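Local atomic coordinates of exosome complex component Rrp42 (Methanothermobacter thermautotrophicus, PDB entry 2WNR), a protein that probably serves as a non-catalytic subunit of the RNA-degrading exosome and contributes to shaping the active site of its partner Rrp41. Residues 221-226 against 252-257; 192-197 against 263-268; 93-98 against 141-146; 137-142 against 156-161. All blocks are in the same frame, centred on the assembly; numbering follows the deposited sequence.

Interaction 1: 221-226 against 252-257; sequences ISIGVT and SIAVEK
Ala254 and Val255 of helix 244-268 pack on Ile223 and Val225 of strand 219-226. This is helix-on-sheet packing in the second domain of an RNase PH family protein. The helix covers one face of a four-stranded antiparallel sheet. Between the short segments, the axes approach to 8.4 Å and cross at -42°.

Before Ala254, Ile253 rests on Phe198 of strand 193-201. Ala254 follows and points toward the strand. Its one methyl meets two residues on the same face of the strand. Ala254 CB lies 4.0 Å from Ile223 CB. The same Ala254 CB lies 4.0 Å from Val225 CG2. With so small a side chain between them, helix and strand backbones stay close, and the CA atoms of Ile223 and Ala254 are 6.6 Å apart.

Val255 is next. Its side chain crosses that of Val225 at about a right angle, and Val255 CG2 reaches Val225 CG1 at 4.1 Å. Val225 holds CG1 anti to its backbone N (chi1 -170°), which puts CG1 against Val255, while CG2 lies between Ala254 CB and Val255 CG2. Val255 also packs on an apolar side chain of another protein chain. No hydrogen bond crosses this contact. Lys257 ends the segment with its side chain on Cys196. Its backbone N bonds to Ile253 O at 2.9 Å, and that oxygen also accepts from Glu256 N.

Interaction 2: 192-197 against 263-268; sequences KALMCT and EYLDKS
Lys192 and Asp266 form the polar half of this contact, and Leu194 and Leu265 the apolar half. The polar half is a salt bridge. The two side chains come from opposite directions and meet at their charged ends. Lys192 NZ donates to Asp266 OD1 at 2.7 Å. It approaches that oxygen from the syn side, 21° out of the carboxylate plane. A second, weak bond joins Lys192 NZ to Asp266 OD2 at 3.1 Å, so one ammonium group is shared unequally by both oxygens. The bend of the lysine chain at chi3 (-87°) turns CE and NZ toward the carboxylate. Lys192 CD and CE both lie 3.8 Å from Asp266 OD1, so the end of the chain runs alongside that oxygen. Glu227 is a further acidic neighbour of Lys192, in a long and weak ion pair. The two carboxylates would probably favour the charged form of the lysine.

The apolar part is looser. Leu194 CD2 and Leu265 CD2 come within 4.4 Å. The backbones stay well apart here, with the CA atoms of Leu194 and Leu265 9.8 Å from each other, and the two leucines bridge that distance with their full length. Leu194 also rests on Val258 and Leu261 of the same helix, while Leu265 reaches Val159 of helix 150-164.

The arrangement is that of an amphipathic helix laid on an antiparallel sheet, here the C-terminal helix of this chain covering the start of strand 193-201.

Interaction 3: 93-98 against 141-146; sequences PTFEPG and LHIIDY
Phe95 and Tyr146 set their rings nearly parallel but slid apart. The contact ties the loop between strand 80-87 and helix 102-117 to the end of strand 133-145. It lies in the first domain of the RNase PH fold. Just before Tyr146 the strand carries a classic beta bulge, where Ile144 and Asp145 both face Gln59.

The ring planes differ by 20°, and the centroids are 5.5 Å apart, so the rings barely overlap. The touching is done by the far end of Phe95. Its CZ lies 3.7 Å from Tyr146 CD2. Phe95 CE2 lies 4.1 Å from Tyr146 CB, at the root of the tyrosine side chain. Tyr146 places CG anti to its backbone N (chi1 167°), which turns the ring to the loop. Its OH bonds to Glu214 OE1, and this holds the far end of the ring.

An alanine at Phe95 takes the ring from beside Tyr146 CD2 and Ile143 CG2 and would probably open a gap there, leaving the tyrosine ring held mainly through its OH. The strand end also meets another protein chain: both carboxylate oxygens of Asp145 bond to its backbone, and Tyr146 O to a basic side chain on it.

Ile143 approaches Phe95 differently from Tyr146. Its CG2 comes to the ring edge, near the ring plane, 4.2 Å from Phe95 CE2.

Interaction 4: 137-142 against 156-161; sequences LFLDLH and LATVAA
In the first domain of the RNase PH fold, helix 150-164 packs on a mixed sheet, and here Thr158 of the helix meets Leu139 and Leu141 of strand 133-145. The two leucines are two residues apart and reach the helix from the same side of the strand. Thr158 lies across both, at about a right angle to each.

Its two branches take different partners. Thr158 CG2 goes to Leu139, and its nearest atom there is Leu139 CD2 at 3.7 Å. Leu139 CG lies 3.9 Å from the same Thr158 CG2. Thr158 OG1 faces Leu141 instead, with Leu141 CD1 at 3.7 Å. The split follows from the first torsion of Thr158 (chi1 -51°), which puts OG1 beside its backbone N and CG2 anti to it.

OG1 is buried, but it bonds to Ala154 O, one turn back in the same helix. A serine in its place lacks CG2 and would probably open a gap beside Leu139 CD2. Val111 and Ile115 of helix 102-117 also touch Thr158, so two helices share this part of the core. Asp140, between the leucines, points away from the helix, and its charge is met by a basic side chain of another protein chain.

No hydrogen bond joins strand and helix in this contact. With the hydroxyl satisfied inside its own helix, the threonine can meet the leucines in an apolar setting without a polar mate on the strand.

Interactions 1, 3 and 4 are buried and bring mainly apolar groups together. Interaction 2 is only partly buried, and it alone has a salt bridge across its segments. Interactions 1 and 2 both use helix 244-268, against neighbouring strands 219-226 and 193-201 of one sheet, and Ile223 N lies 2.7 Å from Cys196 O between them. Interactions 3 and 4 share strand 133-145: a loop meets its end in one, a helix its middle in the other. The aromatic pair is found only in interaction 3. Interactions 2 and 4 touch where Val159 and Ala160 meet Leu265, and Val159 also Ala193 and Leu194. Interactions 1 and 3 lie about 26 Å apart between centres.

Interaction 1: 221-226 against 252-257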
loop_
_atom_site.group_PDB
_atom_site.type_symbol
_atom_site.label_atom_id
_atom_site.label_comp_id
_atom_site.label_asym_id
_atom_site.label_seq_id
_atom_site.Cartn_x
_atom_site.Cartn_y
_atom_site.Cartn_z
ATOM N N ILE A 221 11.767 -27.420 -14.783
ATOM C CA ILE A 221 10.515 -27.424 -15.550
ATOM C C ILE A 221 9.396 -28.166 -14.801
ATOM O O ILE A 221 9.574 -29.291 -14.347
ATOM C CB ILE A 221 10.706 -27.960 -17.005
ATOM C CG1 ILE A 221 9.378 -27.934 -17.768
ATOM C CG2 ILE A 221 11.333 -29.352 -17.003
ATOM C CD1 ILE A 221 9.511 -28.014 -19.271
ATOM N N SER A 222 8.258 -27.502 -14.646
ATOM C CA SER A 222 7.101 -28.096 -14.000
ATOM C C SER A 222 6.066 -28.435 -15.048
ATOM O O SER A 222 5.744 -27.594 -15.899
ATOM C CB SER A 222 6.497 -27.131 -12.983
ATOM O OG SER A 222 7.464 -26.758 -12.024
ATOM N N ILE A 223 5.547 -29.660 -14.984
ATOM C CA ILE A 223 4.534 -30.099 -15.926
ATOM C C ILE A 223 3.276 -30.607 -15.221
ATOM O O ILE A 223 3.337 -31.512 -14.393
ATOM C CB ILE A 223 5.095 -31.149 -16.906
ATOM C CG1 ILE A 223 6.318 -30.581 -17.632
ATOM C CG2 ILE A 223 4.028 -31.570 -17.923
ATOM C CD1 ILE A 223 7.161 -31.620 -18.297
ATOM N N GLY A 224 2.141 -29.994 -15.544
ATOM C CA GLY A 224 0.851 -30.448 -15.042
ATOM C C GLY A 224 0.171 -31.345 -16.062
ATOM O O GLY A 224 -0.110 -30.917 -17.189
ATOM N N VAL A 225 -0.087 -32.592 -15.661
ATOM C CA VAL A 225 -0.758 -33.585 -16.513
ATOM C C VAL A 225 -2.131 -33.957 -15.941
ATOM O O VAL A 225 -2.312 -33.979 -14.727
ATOM C CB VAL A 225 0.096 -34.865 -16.682
ATOM C CG1 VAL A 225 -0.493 -35.757 -17.751
ATOM C CG2 VAL A 225 1.535 -34.497 -17.043
ATOM N N THR A 226 -3.091 -34.241 -16.819
ATOM C CA THR A 226 -4.441 -34.578 -16.386
ATOM C C THR A 226 -4.624 -36.098 -16.299
ATOM O O THR A 226 -3.720 -36.869 -16.656
ATOM C CB THR A 226 -5.522 -33.958 -17.313
ATOM O OG1 THR A 226 -5.456 -34.560 -18.614
ATOM C CG2 THR A 226 -5.337 -32.455 -17.431
ATOM N N SER A 252 7.616 -36.862 -21.096
ATOM C CA SER A 252 7.563 -38.320 -21.077
ATOM C C SER A 252 7.448 -38.869 -19.651
ATOM O O SER A 252 6.474 -39.557 -19.336
ATOM C CB SER A 252 8.770 -38.918 -21.812
ATOM O OG SER A 252 8.685 -40.329 -21.873
ATOM N N ILE A 253 8.418 -38.547 -18.792
ATOM C CA ILE A 253 8.363 -38.976 -17.390
ATOM C C ILE A 253 7.079 -38.490 -16.714
ATOM O O ILE A 253 6.341 -39.298 -16.147
ATOM C CB ILE A 253 9.622 -38.569 -16.550
ATOM C CG1 ILE A 253 10.852 -39.387 -16.961
ATOM C CG2 ILE A 253 9.390 -38.808 -15.085
ATOM C CD1 ILE A 253 11.925 -38.573 -17.622
ATOM N N ALA A 254 6.803 -37.190 -16.795
ATOM C CA ALA A 254 5.625 -36.616 -16.137
ATOM C C ALA A 254 4.345 -37.391 -16.469
ATOM O O ALA A 254 3.556 -37.713 -15.574
ATOM C CB ALA A 254 5.474 -35.132 -16.472
ATOM N N VAL A 255 4.169 -37.725 -17.747
ATOM C CA VAL A 255 2.990 -38.460 -18.210
ATOM C C VAL A 255 2.895 -39.905 -17.653
ATOM O O VAL A 255 1.800 -40.464 -17.552
ATOM C CB VAL A 255 2.876 -38.389 -19.764
ATOM C CG1 VAL A 255 1.770 -39.289 -20.304
ATOM C CG2 VAL A 255 2.625 -36.949 -20.192
ATOM N N GLU A 256 4.026 -40.495 -17.270
ATOM C CA GLU A 256 4.008 -41.836 -16.675
ATOM C C GLU A 256 4.025 -41.824 -15.142
ATOM O O GLU A 256 3.709 -42.824 -14.510
ATOM C CB GLU A 256 5.135 -42.716 -17.230
ATOM C CG GLU A 256 6.546 -42.300 -16.807
ATOM C CD GLU A 256 7.586 -43.381 -17.070
ATOM O OE1 GLU A 256 7.818 -43.717 -18.255
ATOM O OE2 GLU A 256 8.172 -43.882 -16.084
ATOM N N LYS A 257 4.385 -40.687 -14.556
ATOM C CA LYS A 257 4.376 -40.524 -13.101
ATOM C C LYS A 257 3.031 -40.046 -12.539
ATOM O O LYS A 257 2.555 -40.583 -11.546
ATOM C CB LYS A 257 5.510 -39.592 -12.644
ATOM C CG LYS A 257 6.907 -40.215 -12.713
ATOM C CD LYS A 257 7.133 -41.191 -11.569
ATOM C CE LYS A 257 8.319 -42.090 -11.828
ATOM N NZ LYS A 257 8.599 -42.909 -10.626
#

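Interaction 2: 192-197 against 263-268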
loop_
_atom_site.group_PDB
_atom_site.type_symbol
_atom_site.label_atom_id
_atom_site.label_comp_id
_atom_site.label_asym_id
_atom_site.label_seq_id
_atom_site.Cartn_x
_atom_site.Cartn_y
_atom_site.Cartn_z
ATOM N N LYS A 192 -9.125 -34.909 -12.250
ATOM C CA LYS A 192 -7.948 -34.561 -11.462
ATOM C C LYS A 192 -6.760 -34.304 -12.364
ATOM O O LYS A 192 -6.691 -34.817 -13.482
ATOM C CB LYS A 192 -7.605 -35.670 -10.465
ATOM C CG LYS A 192 -8.383 -35.605 -9.157
ATOM C CD LYS A 192 -8.425 -36.958 -8.461
ATOM C CE LYS A 192 -9.588 -37.788 -8.962
ATOM N NZ LYS A 192 -9.541 -39.177 -8.431
ATOM N N ALA A 193 -5.840 -33.488 -11.869
ATOM C CA ALA A 193 -4.571 -33.237 -12.526
ATOM C C ALA A 193 -3.524 -33.027 -11.440
ATOM O O ALA A 193 -3.834 -32.501 -10.366
ATOM C CB ALA A 193 -4.670 -32.023 -13.409
ATOM N N LEU A 194 -2.297 -33.458 -11.699
ATOM C CA LEU A 194 -1.202 -33.206 -10.767
ATOM C C LEU A 194 0.056 -32.781 -11.516
ATOM O O LEU A 194 0.080 -32.791 -12.752
ATOM C CB LEU A 194 -0.932 -34.424 -9.872
ATOM C CG LEU A 194 -1.974 -34.779 -8.800
ATOM C CD1 LEU A 194 -1.568 -36.037 -8.062
ATOM C CD2 LEU A 194 -2.227 -33.640 -7.809
ATOM N N MET A 195 1.102 -32.437 -10.763
ATOM C CA MET A 195 2.278 -31.817 -11.341
ATOM C C MET A 195 3.599 -32.461 -10.933
ATOM O O MET A 195 3.813 -32.826 -9.769
ATOM C CB MET A 195 2.285 -30.337 -10.983
ATOM C CG MET A 195 3.423 -29.535 -11.560
ATOM S SD MET A 195 3.090 -27.769 -11.415
ATOM C CE MET A 195 1.833 -27.567 -12.690
ATOM N N CYS A 196 4.482 -32.579 -11.919
ATOM C CA CYS A 196 5.845 -33.038 -11.721
ATOM C C CYS A 196 6.818 -31.920 -12.066
ATOM O O CYS A 196 6.718 -31.319 -13.139
ATOM C CB CYS A 196 6.115 -34.232 -12.621
ATOM S SG CYS A 196 5.230 -35.713 -12.160
ATOM N N THR A 197 7.749 -31.642 -11.154
ATOM C CA THR A 197 8.798 -30.657 -11.380
ATOM C C THR A 197 10.136 -31.363 -11.506
ATOM O O THR A 197 10.480 -32.210 -10.680
ATOM C CB THR A 197 8.870 -29.622 -10.242
ATOM O OG1 THR A 197 7.650 -28.879 -10.202
ATOM C CG2 THR A 197 10.001 -28.640 -10.470
ATOM N N GLU A 263 -3.359 -42.163 -8.058
ATOM C CA GLU A 263 -3.896 -43.251 -7.259
ATOM C C GLU A 263 -3.374 -43.211 -5.826
ATOM O O GLU A 263 -3.992 -43.781 -4.936
ATOM C CB GLU A 263 -3.698 -44.625 -7.922
ATOM C CG GLU A 263 -2.335 -45.287 -7.748
ATOM C CD GLU A 263 -2.414 -46.797 -7.959
ATOM O OE1 GLU A 263 -2.091 -47.281 -9.069
ATOM O OE2 GLU A 263 -2.826 -47.500 -7.014
ATOM N N TYR A 264 -2.256 -42.522 -5.603
ATOM C CA TYR A 264 -1.731 -42.334 -4.249
ATOM C C TYR A 264 -2.562 -41.309 -3.489
ATOM O O TYR A 264 -2.788 -41.451 -2.284
ATOM C CB TYR A 264 -0.254 -41.914 -4.256
ATOM C CG TYR A 264 0.369 -41.918 -2.875
ATOM C CD1 TYR A 264 0.918 -43.085 -2.342
ATOM C CD2 TYR A 264 0.397 -40.761 -2.095
ATOM C CE1 TYR A 264 1.479 -43.102 -1.068
ATOM C CE2 TYR A 264 0.957 -40.765 -0.819
ATOM C CZ TYR A 264 1.496 -41.941 -0.311
ATOM O OH TYR A 264 2.047 -41.955 0.951
ATOM N N LEU A 265 -2.999 -40.270 -4.195
ATOM C CA LEU A 265 -3.909 -39.286 -3.624
ATOM C C LEU A 265 -5.267 -39.914 -3.306
ATOM O O LEU A 265 -5.811 -39.678 -2.224
ATOM C CB LEU A 265 -4.063 -38.068 -4.547
ATOM C CG LEU A 265 -5.160 -37.031 -4.268
ATOM C CD1 LEU A 265 -5.167 -36.552 -2.819
ATOM C CD2 LEU A 265 -5.004 -35.857 -5.195
ATOM N N ASP A 266 -5.793 -40.719 -4.234
ATOM C CA ASP A 266 -7.095 -41.371 -4.053
ATOM C C ASP A 266 -7.106 -42.328 -2.862
ATOM O O ASP A 266 -8.104 -42.408 -2.133
ATOM C CB ASP A 266 -7.527 -42.125 -5.323
ATOM C CG ASP A 266 -7.864 -41.192 -6.492
ATOM O OD1 ASP A 266 -8.115 -39.984 -6.260
ATOM O OD2 ASP A 266 -7.882 -41.679 -7.648
ATOM N N LYS A 267 -5.990 -43.037 -2.677
ATOM C CA LYS A 267 -5.828 -44.029 -1.609
ATOM C C LYS A 267 -5.668 -43.391 -0.229
ATOM O O LYS A 267 -6.133 -43.944 0.775
ATOM C CB LYS A 267 -4.652 -44.964 -1.913
ATOM C CG LYS A 267 -4.958 -45.997 -2.999
ATOM C CD LYS A 267 -3.729 -46.806 -3.402
ATOM C CE LYS A 267 -4.136 -47.991 -4.268
ATOM N NZ LYS A 267 -3.055 -49.006 -4.429
ATOM N N SER A 268 -5.016 -42.227 -0.187
ATOM C CA SER A 268 -4.841 -41.471 1.058
ATOM C C SER A 268 -6.137 -40.826 1.564
ATOM O O SER A 268 -6.202 -40.362 2.703
ATOM C CB SER A 268 -3.766 -40.398 0.890
ATOM O OG SER A 268 -2.484 -40.982 0.774
#

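Interaction 3: 93-98 against 141-146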
loop_
_atom_site.group_PDB
_atom_site.type_symbol
_atom_site.label_atom_id
_atom_site.label_comp_id
_atom_site.label_asym_id
_atom_site.label_seq_id
_atom_site.Cartn_x
_atom_site.Cartn_y
_atom_site.Cartn_z
ATOM N N PRO A 93 14.688 -19.187 5.795
ATOM C CA PRO A 93 15.362 -17.918 6.148
ATOM C C PRO A 93 15.500 -16.939 4.970
ATOM O O PRO A 93 15.849 -15.779 5.172
ATOM C CB PRO A 93 16.748 -18.361 6.653
ATOM C CG PRO A 93 16.982 -19.705 6.051
ATOM C CD PRO A 93 15.602 -20.339 5.841
ATOM N N THR A 94 15.219 -17.400 3.757
ATOM C CA THR A 94 15.295 -16.543 2.584
ATOM C C THR A 94 13.917 -15.997 2.220
ATOM O O THR A 94 13.761 -15.282 1.226
ATOM C CB THR A 94 15.903 -17.285 1.357
ATOM O OG1 THR A 94 14.953 -18.228 0.826
ATOM C CG2 THR A 94 17.197 -17.995 1.744
ATOM N N PHE A 95 12.917 -16.342 3.022
ATOM C CA PHE A 95 11.561 -15.875 2.779
ATOM C C PHE A 95 11.309 -14.582 3.542
ATOM O O PHE A 95 11.318 -14.567 4.776
ATOM C CB PHE A 95 10.556 -16.962 3.148
ATOM C CG PHE A 95 10.492 -18.096 2.150
ATOM C CD1 PHE A 95 11.463 -18.237 1.153
ATOM C CD2 PHE A 95 9.461 -19.037 2.217
ATOM C CE1 PHE A 95 11.400 -19.284 0.241
ATOM C CE2 PHE A 95 9.390 -20.100 1.302
ATOM C CZ PHE A 95 10.359 -20.223 0.315
ATOM N N GLU A 96 11.132 -13.495 2.795
ATOM C CA GLU A 96 10.889 -12.190 3.376
ATOM C C GLU A 96 9.418 -12.045 3.751
ATOM O O GLU A 96 8.541 -12.601 3.069
ATOM C CB GLU A 96 11.308 -11.071 2.409
ATOM C CG GLU A 96 12.808 -11.014 2.066
ATOM C CD GLU A 96 13.702 -10.826 3.282
ATOM O OE1 GLU A 96 14.942 -10.755 3.103
ATOM O OE2 GLU A 96 13.180 -10.743 4.417
ATOM N N PRO A 97 9.133 -11.293 4.832
ATOM C CA PRO A 97 7.742 -11.018 5.164
ATOM C C PRO A 97 7.203 -9.921 4.251
ATOM O O PRO A 97 7.952 -9.349 3.466
ATOM C CB PRO A 97 7.829 -10.529 6.615
ATOM C CG PRO A 97 9.140 -9.868 6.696
ATOM C CD PRO A 97 10.062 -10.644 5.777
ATOM N N GLY A 98 5.925 -9.610 4.370
ATOM C CA GLY A 98 5.326 -8.606 3.498
ATOM C C GLY A 98 4.499 -9.291 2.432
ATOM O O GLY A 98 4.380 -10.524 2.431
ATOM N N LEU A 141 -2.725 -21.206 0.037
ATOM C CA LEU A 141 -1.608 -22.117 0.212
ATOM C C LEU A 141 -0.668 -21.543 1.251
ATOM O O LEU A 141 -0.188 -20.422 1.113
ATOM C CB LEU A 141 -0.879 -22.330 -1.123
ATOM C CG LEU A 141 -1.541 -23.115 -2.268
ATOM C CD1 LEU A 141 -2.969 -22.692 -2.547
ATOM C CD2 LEU A 141 -0.712 -22.990 -3.547
ATOM N N HIS A 142 -0.416 -22.321 2.296
ATOM C CA HIS A 142 0.355 -21.853 3.435
ATOM C C HIS A 142 1.653 -22.653 3.521
ATOM O O HIS A 142 1.666 -23.812 3.966
ATOM C CB HIS A 142 -0.474 -21.995 4.713
ATOM C CG HIS A 142 -0.405 -20.803 5.615
ATOM N ND1 HIS A 142 -0.948 -19.580 5.282
ATOM C CD2 HIS A 142 0.130 -20.650 6.850
ATOM C CE1 HIS A 142 -0.743 -18.723 6.264
ATOM N NE2 HIS A 142 -0.089 -19.347 7.228
ATOM N N ILE A 143 2.748 -22.044 3.079
ATOM C CA ILE A 143 4.010 -22.764 3.028
ATOM C C ILE A 143 4.644 -22.690 4.418
ATOM O O ILE A 143 4.999 -21.617 4.897
ATOM C CB ILE A 143 4.940 -22.274 1.886
ATOM C CG1 ILE A 143 4.393 -22.663 0.501
ATOM C CG2 ILE A 143 6.286 -22.910 1.995
ATOM C CD1 ILE A 143 3.142 -21.924 0.043
ATOM N N ILE A 144 4.761 -23.859 5.042
ATOM C CA ILE A 144 5.139 -24.024 6.438
ATOM C C ILE A 144 6.622 -24.358 6.580
ATOM O O ILE A 144 7.267 -23.958 7.548
ATOM C CB ILE A 144 4.272 -25.153 7.068
ATOM C CG1 ILE A 144 2.771 -24.805 6.998
ATOM C CG2 ILE A 144 4.666 -25.461 8.478
ATOM C CD1 ILE A 144 2.354 -23.494 7.674
ATOM N N ASP A 145 7.156 -25.087 5.604
ATOM C CA ASP A 145 8.529 -25.597 5.639
ATOM C C ASP A 145 8.957 -25.760 4.186
ATOM O O ASP A 145 8.200 -26.301 3.366
ATOM C CB ASP A 145 8.559 -26.953 6.349
ATOM C CG ASP A 145 9.734 -27.110 7.339
ATOM O OD1 ASP A 145 10.635 -26.243 7.424
ATOM O OD2 ASP A 145 9.743 -28.137 8.051
ATOM N N TYR A 146 10.142 -25.268 3.846
ATOM C CA TYR A 146 10.619 -25.368 2.470
ATOM C C TYR A 146 11.939 -26.119 2.391
ATOM O O TYR A 146 12.976 -25.621 2.844
ATOM C CB TYR A 146 10.718 -23.984 1.813
ATOM C CG TYR A 146 11.484 -23.958 0.501
ATOM C CD1 TYR A 146 11.079 -24.727 -0.592
ATOM C CD2 TYR A 146 12.620 -23.160 0.358
ATOM C CE1 TYR A 146 11.789 -24.708 -1.794
ATOM C CE2 TYR A 146 13.335 -23.131 -0.839
ATOM C CZ TYR A 146 12.915 -23.909 -1.909
ATOM O OH TYR A 146 13.622 -23.875 -3.093
#

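Interaction 4: 137-142 against 156-161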
loop_
_atom_site.group_PDB
_atom_site.type_symbol
_atom_site.label_atom_id
_atom_site.label_comp_id
_atom_site.label_asym_id
_atom_site.label_seq_id
_atom_site.Cartn_x
_atom_site.Cartn_y
_atom_site.Cartn_z
ATOM N N LEU A 137 -14.277 -19.544 -4.531
ATOM C CA LEU A 137 -13.400 -20.468 -3.818
ATOM C C LEU A 137 -12.037 -19.844 -3.583
ATOM O O LEU A 137 -11.258 -19.704 -4.523
ATOM C CB LEU A 137 -13.232 -21.752 -4.628
ATOM C CG LEU A 137 -14.141 -22.963 -4.438
ATOM C CD1 LEU A 137 -15.566 -22.624 -4.037
ATOM C CD2 LEU A 137 -14.119 -23.782 -5.718
ATOM N N PHE A 138 -11.755 -19.460 -2.341
ATOM C CA PHE A 138 -10.416 -18.966 -1.985
ATOM C C PHE A 138 -9.500 -20.135 -1.671
ATOM O O PHE A 138 -9.595 -20.751 -0.615
ATOM C CB PHE A 138 -10.460 -18.011 -0.790
ATOM C CG PHE A 138 -11.049 -16.666 -1.105
ATOM C CD1 PHE A 138 -10.236 -15.622 -1.537
ATOM C CD2 PHE A 138 -12.416 -16.434 -0.967
ATOM C CE1 PHE A 138 -10.780 -14.360 -1.832
ATOM C CE2 PHE A 138 -12.957 -15.184 -1.254
ATOM C CZ PHE A 138 -12.129 -14.147 -1.689
ATOM N N LEU A 139 -8.629 -20.461 -2.610
ATOM C CA LEU A 139 -7.592 -21.445 -2.372
ATOM C C LEU A 139 -6.395 -20.733 -1.740
ATOM O O LEU A 139 -5.765 -19.896 -2.382
ATOM C CB LEU A 139 -7.201 -22.116 -3.685
ATOM C CG LEU A 139 -8.097 -23.215 -4.267
ATOM C CD1 LEU A 139 -9.582 -22.984 -4.042
ATOM C CD2 LEU A 139 -7.830 -23.353 -5.743
ATOM N N ASP A 140 -6.111 -21.048 -0.480
ATOM C CA ASP A 140 -5.011 -20.419 0.250
ATOM C C ASP A 140 -3.899 -21.412 0.620
ATOM O O ASP A 140 -4.102 -22.344 1.404
ATOM C CB ASP A 140 -5.531 -19.688 1.488
ATOM C CG ASP A 140 -6.184 -18.364 1.145
ATOM O OD1 ASP A 140 -5.470 -17.486 0.598
ATOM O OD2 ASP A 140 -7.398 -18.198 1.431
ATOM N N LEU A 141 -2.725 -21.206 0.037
ATOM C CA LEU A 141 -1.608 -22.117 0.212
ATOM C C LEU A 141 -0.668 -21.543 1.251
ATOM O O LEU A 141 -0.188 -20.422 1.113
ATOM C CB LEU A 141 -0.879 -22.330 -1.123
ATOM C CG LEU A 141 -1.541 -23.115 -2.268
ATOM C CD1 LEU A 141 -2.969 -22.692 -2.547
ATOM C CD2 LEU A 141 -0.712 -22.990 -3.547
ATOM N N HIS A 142 -0.416 -22.321 2.296
ATOM C CA HIS A 142 0.355 -21.853 3.435
ATOM C C HIS A 142 1.653 -22.653 3.521
ATOM O O HIS A 142 1.666 -23.812 3.966
ATOM C CB HIS A 142 -0.474 -21.995 4.713
ATOM C CG HIS A 142 -0.405 -20.803 5.615
ATOM N ND1 HIS A 142 -0.948 -19.580 5.282
ATOM C CD2 HIS A 142 0.130 -20.650 6.850
ATOM C CE1 HIS A 142 -0.743 -18.723 6.264
ATOM N NE2 HIS A 142 -0.089 -19.347 7.228
ATOM N N LEU A 156 -0.400 -30.727 -5.273
ATOM C CA LEU A 156 -0.879 -31.916 -4.592
ATOM C C LEU A 156 -1.814 -31.557 -3.433
ATOM O O LEU A 156 -2.874 -32.161 -3.281
ATOM C CB LEU A 156 0.313 -32.736 -4.101
ATOM C CG LEU A 156 0.125 -34.159 -3.573
ATOM C CD1 LEU A 156 -0.943 -34.951 -4.343
ATOM C CD2 LEU A 156 1.457 -34.873 -3.633
ATOM N N ALA A 157 -1.416 -30.564 -2.638
ATOM C CA ALA A 157 -2.183 -30.120 -1.474
ATOM C C ALA A 157 -3.472 -29.385 -1.872
ATOM O O ALA A 157 -4.513 -29.565 -1.233
ATOM C CB ALA A 157 -1.322 -29.244 -0.573
ATOM N N THR A 158 -3.397 -28.567 -2.920
ATOM C CA THR A 158 -4.550 -27.838 -3.413
ATOM C C THR A 158 -5.586 -28.812 -3.951
ATOM O O THR A 158 -6.759 -28.728 -3.583
ATOM C CB THR A 158 -4.158 -26.852 -4.505
ATOM O OG1 THR A 158 -3.061 -26.052 -4.049
ATOM C CG2 THR A 158 -5.337 -25.938 -4.851
ATOM N N VAL A 159 -5.144 -29.746 -4.799
ATOM C CA VAL A 159 -6.023 -30.794 -5.297
ATOM C C VAL A 159 -6.641 -31.563 -4.132
ATOM O O VAL A 159 -7.863 -31.763 -4.096
ATOM C CB VAL A 159 -5.313 -31.738 -6.311
ATOM C CG1 VAL A 159 -6.149 -32.977 -6.593
ATOM C CG2 VAL A 159 -5.067 -31.007 -7.622
ATOM N N ALA A 160 -5.807 -31.970 -3.175
ATOM C CA ALA A 160 -6.294 -32.711 -2.014
ATOM C C ALA A 160 -7.362 -31.908 -1.267
ATOM O O ALA A 160 -8.442 -32.428 -0.972
ATOM C CB ALA A 160 -5.147 -33.091 -1.085
ATOM N N ALA A 161 -7.068 -30.635 -0.999
ATOM C CA ALA A 161 -7.988 -29.769 -0.268
ATOM C C ALA A 161 -9.328 -29.599 -0.996
ATOM O O ALA A 161 -10.390 -29.568 -0.371
ATOM C CB ALA A 161 -7.343 -28.428 -0.006
#